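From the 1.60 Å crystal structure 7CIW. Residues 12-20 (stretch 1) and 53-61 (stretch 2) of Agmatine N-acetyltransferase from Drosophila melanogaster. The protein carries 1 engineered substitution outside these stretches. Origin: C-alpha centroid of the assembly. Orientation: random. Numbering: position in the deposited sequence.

Stretch 1, residues 12-20: RQVDVGETE
Stretch 2 (53-61) LLSNVPFGT

Stretch 1 leaves a strand at Arg12-Gln13, runs extended through Val16 (phi -66 to -96°, psi 104 to 146° over residues 14-16), turns at Gly17 and enters a helix at Thr19. Stretch 2 opens in a helix that takes in Leu53 and Leu54, makes a type I turn from Leu54 to Val57, and has helical phi/psi from Ser55 through Phe59. The two run in opposite directions: Gln13 CA lies 6.7 Å from Gly60 CA, Val16 CA lies 6.0 Å from Pro58 CA, and Thr19 CA lies 6.9 Å from Leu54 CA.

Val57 (chi1 t, 173°) is the centre of the contact. Its CG1 lies 3.9 Å from Val14 CG1, 3.8 Å from Val16 CG1 and 3.6 Å from Val14 O. A compact branched side chain thus reaches several neighbours. Val14 is also t and points toward stretch 2; Val16 is m, pointing sideways, yet its CG1 comes 4.0 Å from Pro58 CG. The backbone points Thr19 toward stretch 2; its p rotamer (58°) sets CG2, 4.0 Å from Val57 CG2. Leu54 (m,t; -67°, -178°) points toward stretch 1 and lays its CD2 methyl 3.9 Å from Thr19 CB, an apolar contact that suits a branched aliphatic chain.

The direct hydrogen bond across the stretches comes from Gln13. Extended as t,t, its side chain carries NE2 to Gly60 O at 2.9 Å, with a bent N-H...O angle of 131°. Gly60, at phi/psi 70/22°, has a positive phi that favours glycine, and an ideal CB there would sit a tight 3.0 Å from Gln13 NE2. A water also links the backbones, 3.1 Å from Val14 O and 2.9 Å from Val57 O.

Local bonds brace both loops. Glu18, the N-cap residue with chi1 t, accepts Asp15 N at OE2 (3.0 Å, nearly linear). Val57 N to Leu54 O, 3.0 Å, closes the turn. Asn56 (chi1 m, -65°) folds back so that ND2, like its own backbone N, bonds to Leu53 O, each at 3.1 Å. Gly17, at 113/45°, occupies a conformation that calls for glycine.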

ATOM      1  N   ARG A  12     -14.023   3.106  -9.714  1.00 18.87           N
ATOM      2  CA  ARG A  12     -13.766   2.411 -10.967  1.00 19.41           C
ATOM      3  C   ARG A  12     -12.475   1.618 -10.855  1.00 18.24           C
ATOM      4  O   ARG A  12     -11.581   1.949 -10.078  1.00 18.45           O
ATOM      5  CB  ARG A  12     -13.641   3.376 -12.157  1.00 20.63           C
ATOM      6  CG  ARG A  12     -14.793   4.340 -12.319  1.00 21.24           C
ATOM      7  CD  ARG A  12     -15.956   3.676 -13.032  1.00 21.91           C
ATOM      8  NE  ARG A  12     -15.613   3.201 -14.374  1.00 26.47           N
ATOM      9  CZ  ARG A  12     -15.546   3.978 -15.455  1.00 27.36           C
ATOM     10  NH1 ARG A  12     -15.803   5.276 -15.358  1.00 23.87           N
ATOM     11  NH2 ARG A  12     -15.224   3.455 -16.632  1.00 28.62           N
ATOM     12  N   GLN A  13     -12.377   0.583 -11.676  1.00 21.61           N
ATOM     13  CA  GLN A  13     -11.132  -0.154 -11.809  1.00 19.78           C
ATOM     14  C   GLN A  13     -10.184   0.610 -12.721  1.00 22.32           C
ATOM     15  O   GLN A  13     -10.593   1.142 -13.758  1.00 25.07           O
ATOM     16  CB  GLN A  13     -11.411  -1.545 -12.373  1.00 19.94           C
ATOM     17  CG  GLN A  13     -10.218  -2.468 -12.463  1.00 21.18           C
ATOM     18  CD  GLN A  13     -10.604  -3.780 -13.114  1.00 28.91           C
ATOM     19  OE1 GLN A  13     -10.812  -3.843 -14.322  1.00 39.42           O
ATOM     20  NE2 GLN A  13     -10.736  -4.825 -12.311  1.00 31.02           N
ATOM     21  N   VAL A  14      -8.911   0.674 -12.326  1.00 16.29           N
ATOM     22  CA  VAL A  14      -7.898   1.280 -13.181  1.00 17.71           C
ATOM     23  C   VAL A  14      -7.633   0.358 -14.361  1.00 25.74           C
ATOM     24  O   VAL A  14      -7.312  -0.825 -14.185  1.00 24.34           O
ATOM     25  CB  VAL A  14      -6.609   1.548 -12.394  1.00 21.62           C
ATOM     26  CG1 VAL A  14      -5.558   2.199 -13.293  1.00 20.11           C
ATOM     27  CG2 VAL A  14      -6.899   2.420 -11.186  1.00 17.17           C
ATOM     28  N   ASP A  15      -7.749   0.894 -15.568  1.00 26.78           N
ATOM     29  CA  ASP A  15      -7.581   0.084 -16.762  1.00 31.41           C
ATOM     30  C   ASP A  15      -6.158   0.184 -17.288  1.00 35.89           C
ATOM     31  O   ASP A  15      -5.507   1.227 -17.175  1.00 32.87           O
ATOM     32  CB  ASP A  15      -8.569   0.503 -17.850  1.00 36.85           C
ATOM     33  CG  ASP A  15      -8.497  -0.394 -19.064  1.00 45.82           C
ATOM     34  OD1 ASP A  15      -8.255   0.127 -20.176  1.00 47.51           O
ATOM     35  OD2 ASP A  15      -8.662  -1.625 -18.898  1.00 45.78           O
ATOM     36  N   VAL A  16      -5.676  -0.919 -17.857  1.00 33.97           N
ATOM     37  CA  VAL A  16      -4.358  -0.943 -18.474  1.00 36.57           C
ATOM     38  C   VAL A  16      -4.403  -0.017 -19.684  1.00 39.60           C
ATOM     39  O   VAL A  16      -5.001  -0.347 -20.714  1.00 39.41           O
ATOM     40  CB  VAL A  16      -3.943  -2.380 -18.844  1.00 37.77           C
ATOM     41  CG1 VAL A  16      -3.499  -3.130 -17.594  1.00 26.79           C
ATOM     42  CG2 VAL A  16      -5.104  -3.120 -19.503  1.00 39.15           C
ATOM     43  N   GLY A  17      -3.810   1.168 -19.552  1.00 45.80           N
ATOM     44  CA  GLY A  17      -3.983   2.216 -20.541  1.00 45.59           C
ATOM     45  C   GLY A  17      -4.750   3.391 -19.970  1.00 46.85           C
ATOM     46  O   GLY A  17      -5.664   3.929 -20.603  1.00 48.68           O
ATOM     47  N   GLU A  18      -4.369   3.789 -18.757  1.00 46.09           N
ATOM     48  CA  GLU A  18      -5.020   4.846 -17.992  1.00 42.76           C
ATOM     49  C   GLU A  18      -4.166   5.042 -16.748  1.00 36.80           C
ATOM     50  O   GLU A  18      -4.550   5.716 -15.783  1.00 38.84           O
ATOM     51  CB  GLU A  18      -6.470   4.469 -17.666  1.00 44.65           C
ATOM     52  CG  GLU A  18      -7.266   5.492 -16.867  1.00 47.88           C
ATOM     53  CD  GLU A  18      -7.940   4.860 -15.668  1.00 45.01           C
ATOM     54  OE1 GLU A  18      -7.910   5.458 -14.564  1.00 39.82           O
ATOM     55  OE2 GLU A  18      -8.494   3.752 -15.841  1.00 42.44           O
ATOM     56  N   THR A  19      -2.971   4.457 -16.786  1.00 33.34           N
ATOM     57  CA  THR A  19      -2.087   4.517 -15.637  1.00 26.58           C
ATOM     58  C   THR A  19      -1.516   5.908 -15.408  1.00 27.90           C
ATOM     59  O   THR A  19      -1.065   6.195 -14.296  1.00 22.20           O
ATOM     60  CB  THR A  19      -0.944   3.511 -15.789  1.00 29.91           C
ATOM     61  OG1 THR A  19      -0.219   3.781 -16.990  1.00 34.44           O
ATOM     62  CG2 THR A  19      -1.494   2.086 -15.845  1.00 32.24           C
ATOM     63  N   GLU A  20      -1.507   6.781 -16.419  1.00 23.47           N
ATOM     64  CA  GLU A  20      -0.881   8.081 -16.203  1.00 21.68           C
ATOM     65  C   GLU A  20      -1.678   8.918 -15.215  1.00 20.53           C
ATOM     66  O   GLU A  20      -1.098   9.550 -14.321  1.00 22.30           O
ATOM     67  CB  GLU A  20      -0.708   8.842 -17.512  1.00 24.96           C
ATOM     68  CG  GLU A  20       0.054  10.134 -17.302  1.00 30.73           C
ATOM     69  CD  GLU A  20       0.229  10.922 -18.579  1.00 36.19           C
ATOM     70  OE1 GLU A  20       1.288  10.775 -19.227  1.00 44.40           O
ATOM     71  OE2 GLU A  20      -0.693  11.688 -18.928  1.00 35.55           O
ATOM     72  N   LEU A  53       4.340   0.060  -8.409  1.00 16.28           N
ATOM     73  CA  LEU A  53       2.924   0.301  -8.154  1.00 16.88           C
ATOM     74  C   LEU A  53       2.108   0.033  -9.406  1.00 19.87           C
ATOM     75  O   LEU A  53       1.096  -0.680  -9.365  1.00 17.98           O
ATOM     76  CB  LEU A  53       2.705   1.733  -7.652  1.00 15.66           C
ATOM     77  CG  LEU A  53       3.118   1.977  -6.199  1.00 16.96           C
ATOM     78  CD1 LEU A  53       2.536   3.289  -5.688  1.00 16.77           C
ATOM     79  CD2 LEU A  53       2.685   0.812  -5.310  1.00 17.12           C
ATOM     80  N   LEU A  54       2.561   0.558 -10.549  1.00 15.42           N
ATOM     81  CA  LEU A  54       1.793   0.399 -11.772  1.00 16.90           C
ATOM     82  C   LEU A  54       1.807  -1.038 -12.275  1.00 16.08           C
ATOM     83  O   LEU A  54       0.906  -1.425 -13.026  1.00 17.23           O
ATOM     84  CB  LEU A  54       2.323   1.355 -12.841  1.00 16.45           C
ATOM     85  CG  LEU A  54       2.083   2.834 -12.528  1.00 19.31           C
ATOM     86  CD1 LEU A  54       2.612   3.701 -13.686  1.00 19.70           C
ATOM     87  CD2 LEU A  54       0.594   3.129 -12.240  1.00 19.06           C
ATOM     88  N   SER A  55       2.792  -1.841 -11.863  1.00 15.53           N
ATOM     89  CA  SER A  55       2.818  -3.244 -12.261  1.00 17.49           C
ATOM     90  C   SER A  55       1.642  -4.032 -11.698  1.00 18.06           C
ATOM     91  O   SER A  55       1.422  -5.173 -12.114  1.00 17.89           O
ATOM     92  CB  SER A  55       4.135  -3.894 -11.830  1.00 20.16           C
ATOM     93  OG  SER A  55       4.166  -4.171 -10.440  1.00 21.15           O
ATOM     94  N   ASN A  56       0.882  -3.458 -10.769  1.00 17.22           N
ATOM     95  CA  ASN A  56      -0.285  -4.133 -10.231  1.00 16.41           C
ATOM     96  C   ASN A  56      -1.546  -3.872 -11.032  1.00 15.22           C
ATOM     97  O   ASN A  56      -2.536  -4.584 -10.838  1.00 15.54           O
ATOM     98  CB  ASN A  56      -0.508  -3.707  -8.774  1.00 13.66           C
ATOM     99  CG  ASN A  56       0.605  -4.144  -7.892  1.00 15.78           C
ATOM    100  OD1 ASN A  56       0.714  -5.324  -7.547  1.00 17.80           O
ATOM    101  ND2 ASN A  56       1.472  -3.206  -7.531  1.00 17.13           N
ATOM    102  N   VAL A  57      -1.531  -2.874 -11.919  1.00 15.83           N
ATOM    103  CA  VAL A  57      -2.734  -2.555 -12.692  1.00 14.84           C
ATOM    104  C   VAL A  57      -3.232  -3.738 -13.510  1.00 15.57           C
ATOM    105  O   VAL A  57      -4.451  -3.962 -13.547  1.00 15.26           O
ATOM    106  CB  VAL A  57      -2.502  -1.288 -13.528  1.00 14.01           C
ATOM    107  CG1 VAL A  57      -3.680  -1.042 -14.473  1.00 19.67           C
ATOM    108  CG2 VAL A  57      -2.294  -0.093 -12.592  1.00 18.67           C
ATOM    109  N   PRO A  58      -2.384  -4.558 -14.148  1.00 14.64           N
ATOM    110  CA  PRO A  58      -2.932  -5.660 -14.965  1.00 16.98           C
ATOM    111  C   PRO A  58      -3.702  -6.699 -14.169  1.00 16.30           C
ATOM    112  O   PRO A  58      -4.454  -7.477 -14.766  1.00 19.06           O
ATOM    113  CB  PRO A  58      -1.683  -6.275 -15.612  1.00 18.43           C
ATOM    114  CG  PRO A  58      -0.702  -5.146 -15.648  1.00 18.35           C
ATOM    115  CD  PRO A  58      -0.924  -4.439 -14.337  1.00 16.89           C
ATOM    116  N   PHE A  59      -3.527  -6.749 -12.848  1.00 15.22           N
ATOM    117  CA  PHE A  59      -4.255  -7.701 -12.021  1.00 15.78           C
ATOM    118  C   PHE A  59      -5.715  -7.328 -11.829  1.00 16.78           C
ATOM    119  O   PHE A  59      -6.465  -8.142 -11.289  1.00 18.02           O
ATOM    120  CB  PHE A  59      -3.603  -7.825 -10.645  1.00 13.79           C
ATOM    121  CG  PHE A  59      -2.204  -8.341 -10.676  1.00 14.80           C
ATOM    122  CD1 PHE A  59      -1.895  -9.507 -11.357  1.00 18.01           C
ATOM    123  CD2 PHE A  59      -1.190  -7.651 -10.030  1.00 18.81           C
ATOM    124  CE1 PHE A  59      -0.604  -9.987 -11.380  1.00 18.27           C
ATOM    125  CE2 PHE A  59       0.112  -8.122 -10.059  1.00 20.83           C
ATOM    126  CZ  PHE A  59       0.402  -9.295 -10.734  1.00 21.56           C
ATOM    127  N   GLY A  60      -6.134  -6.130 -12.231  1.00 16.58           N
ATOM    128  CA  GLY A  60      -7.508  -5.735 -11.975  1.00 15.56           C
ATOM    129  C   GLY A  60      -7.796  -5.471 -10.520  1.00 16.26           C
ATOM    130  O   GLY A  60      -8.951  -5.527 -10.097  1.00 19.66           O
ATOM    131  N   THR A  61      -6.759  -5.188  -9.740  1.00 14.61           N
ATOM    132  CA  THR A  61      -6.875  -5.042  -8.296  1.00 16.43           C
ATOM    133  C   THR A  61      -6.551  -3.619  -7.859  1.00 17.40           C
ATOM    134  O   THR A  61      -6.265  -3.382  -6.680  1.00 16.44           O
ATOM    135  CB  THR A  61      -5.952  -6.040  -7.602  1.00 15.80           C
ATOM    136  OG1 THR A  61      -4.676  -6.019  -8.250  1.00 17.71           O
ATOM    137  CG2 THR A  61      -6.535  -7.438  -7.701  1.00 16.81           C
TER
HETATM  138  O   HOH W   1      -6.312  -2.569 -11.868  1.00 17.90           O